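Local coordinates for iodotyrosine deiodinase (Thermotoga neapolitana, PDB 6TYK) that catalyses the FMN-dependent reductive dehalogenation of halotyrosines such as 3-iodo-L-tyrosine and 3,5-diiodo-L-tyrosine, releasing iodide and L-tyrosine from the iodinated substrates, at the interface of chains A and B. Numbering follows the deposited sequence. Chains: chain A/B, iodotyrosine deiodinase.

The interface of chains A and B. Residues chain A 3-5; chain B 29, 130-131.
A:Met3, just before helix 4-10, and A:Leu4 and A:Tyr5, its first two residues, meet B:Glu130 and B:Tyr29 of the other subunit, in the homodimer of this nitroreductase-family flavoprotein. The contact illustrates N-terminal helix capping carried out by a partner chain. B:Glu130 ends helix 113-130, and its side chain, with CG anti to the backbone N (chi1 -172°), runs straight on from there and carries the carboxylate to the start of the neighbouring helix. There B:Glu130 OE2 accepts the bond from the backbone N of A:Leu4 at 2.8 Å, nearly straight, on the syn side and 23° out of the carboxylate plane. The next amide is taken by a phenol: A:Tyr5 N donates to the hydroxyl OH of B:Tyr29 at 3.1 Å along a more bent path. That hydroxyl in turn donates to B:Glu130 OE1, also on the syn side, tying the two capping groups together and helping to fix the turn of the carboxylate. The helix dipole would probably favour a charged carboxylate here. A:Met3, although poorly ordered, buries the most surface of this group; its chain folds back at chi2 (-67°), bringing the methyl CE to 3.7 Å from B:Tyr29 CZ, at the phenol end of the ring. A:Tyr5 touches the B:Tyr29 ring with its CB, 3.7 Å from B:Tyr29 CE1. Within chain B, the aliphatic CE of B:Lys131 lies over one face of the B:Tyr29 ring, toward its rim. A phenylalanine in place of B:Tyr29 would probably leave the amide of A:Tyr5 without its acceptor and B:Glu130 OE1 without its phenolic donor, making the carboxylate freer to turn.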
ATOM      1  N   MET A   3     -12.973 -15.296   6.070  1.00 42.28           N
ATOM      2  CA  MET A   3     -12.571 -13.995   6.590  1.00 36.75           C
ATOM      3  C   MET A   3     -11.505 -13.401   5.679  1.00 27.82           C
ATOM      4  O   MET A   3     -10.812 -14.129   4.963  1.00 25.58           O
ATOM      5  CB  MET A   3     -12.019 -14.120   8.013  1.00 40.91           C
ATOM      6  CG  MET A   3     -13.011 -14.642   9.043  1.00 45.35           C
ATOM      7  SD  MET A   3     -14.378 -13.509   9.373  1.00 48.70           S
ATOM      8  CE  MET A   3     -13.498 -12.058   9.952  1.00 50.12           C
ATOM      9  N   LEU A   4     -11.377 -12.079   5.703  1.00 23.57           N
ATOM     10  CA  LEU A   4     -10.306 -11.418   4.974  1.00 20.41           C
ATOM     11  C   LEU A   4      -8.964 -11.977   5.433  1.00 17.51           C
ATOM     12  O   LEU A   4      -8.040 -12.136   4.637  1.00 16.46           O
ATOM     13  CB  LEU A   4     -10.350  -9.912   5.211  1.00 18.94           C
ATOM     14  CG  LEU A   4      -9.304  -9.101   4.446  1.00 19.58           C
ATOM     15  CD1 LEU A   4      -9.577  -9.163   2.949  1.00 20.57           C
ATOM     16  CD2 LEU A   4      -9.286  -7.663   4.932  1.00 19.26           C
ATOM     17  N   TYR A   5      -8.863 -12.281   6.721  1.00 18.07           N
ATOM     18  CA  TYR A   5      -7.640 -12.859   7.256  1.00 18.19           C
ATOM     19  C   TYR A   5      -7.246 -14.126   6.506  1.00 18.44           C
ATOM     20  O   TYR A   5      -6.078 -14.330   6.208  1.00 17.75           O
ATOM     21  CB  TYR A   5      -7.765 -13.170   8.751  1.00 19.36           C
ATOM     22  CG  TYR A   5      -6.520 -13.839   9.285  1.00 21.16           C
ATOM     23  CD1 TYR A   5      -5.391 -13.094   9.596  1.00 22.24           C
ATOM     24  CD2 TYR A   5      -6.459 -15.220   9.442  1.00 23.55           C
ATOM     25  CE1 TYR A   5      -4.243 -13.696  10.065  1.00 24.47           C
ATOM     26  CE2 TYR A   5      -5.310 -15.835   9.908  1.00 23.89           C
ATOM     27  CZ  TYR A   5      -4.205 -15.065  10.221  1.00 25.67           C
ATOM     28  OH  TYR A   5      -3.056 -15.664  10.690  1.00 29.02           O
TER
ATOM     29  N   TYR B  29      -7.128  -7.741  15.130  1.00 14.82           N
ATOM     30  CA  TYR B  29      -7.456  -8.540  13.955  1.00 14.08           C
ATOM     31  C   TYR B  29      -6.940  -7.859  12.682  1.00 12.89           C
ATOM     32  O   TYR B  29      -6.312  -8.487  11.833  1.00 13.63           O
ATOM     33  CB  TYR B  29      -8.971  -8.758  13.853  1.00 15.04           C
ATOM     34  CG  TYR B  29      -9.414  -9.321  12.519  1.00 16.41           C
ATOM     35  CD1 TYR B  29      -9.386 -10.688  12.285  1.00 16.76           C
ATOM     36  CD2 TYR B  29      -9.844  -8.487  11.495  1.00 16.07           C
ATOM     37  CE1 TYR B  29      -9.784 -11.213  11.081  1.00 16.41           C
ATOM     38  CE2 TYR B  29     -10.246  -9.004  10.277  1.00 16.33           C
ATOM     39  CZ  TYR B  29     -10.209 -10.371  10.079  1.00 15.71           C
ATOM     40  OH  TYR B  29     -10.601 -10.902   8.875  1.00 17.13           O
ATOM     41  N   GLU B 130     -14.047  -4.627   7.246  1.00 14.31           N
ATOM     42  CA  GLU B 130     -14.671  -5.914   7.531  1.00 14.61           C
ATOM     43  C   GLU B 130     -15.222  -5.962   8.957  1.00 14.94           C
ATOM     44  O   GLU B 130     -16.280  -6.552   9.217  1.00 17.21           O
ATOM     45  CB  GLU B 130     -13.667  -7.044   7.320  1.00 15.01           C
ATOM     46  CG  GLU B 130     -14.271  -8.426   7.415  1.00 18.08           C
ATOM     47  CD  GLU B 130     -13.228  -9.513   7.343  1.00 22.48           C
ATOM     48  OE1 GLU B 130     -12.107  -9.275   7.827  1.00 24.03           O
ATOM     49  OE2 GLU B 130     -13.529 -10.598   6.803  1.00 25.35           O
ATOM     50  N   LYS B 131     -14.509  -5.324   9.875  1.00 15.44           N
ATOM     51  CA  LYS B 131     -14.884  -5.341  11.281  1.00 15.97           C
ATOM     52  C   LYS B 131     -15.833  -4.202  11.640  1.00 16.59           C
ATOM     53  O   LYS B 131     -16.197  -4.034  12.804  1.00 19.38           O
ATOM     54  CB  LYS B 131     -13.630  -5.281  12.149  1.00 18.66           C
ATOM     55  CG  LYS B 131     -12.830  -6.579  12.141  1.00 18.26           C
ATOM     56  CD  LYS B 131     -13.675  -7.726  12.693  1.00 21.90           C
ATOM     57  CE  LYS B 131     -12.874  -9.008  12.869  1.00 25.67           C
ATOM     58  NZ  LYS B 131     -13.720 -10.084  13.458  1.00 29.60           N
TER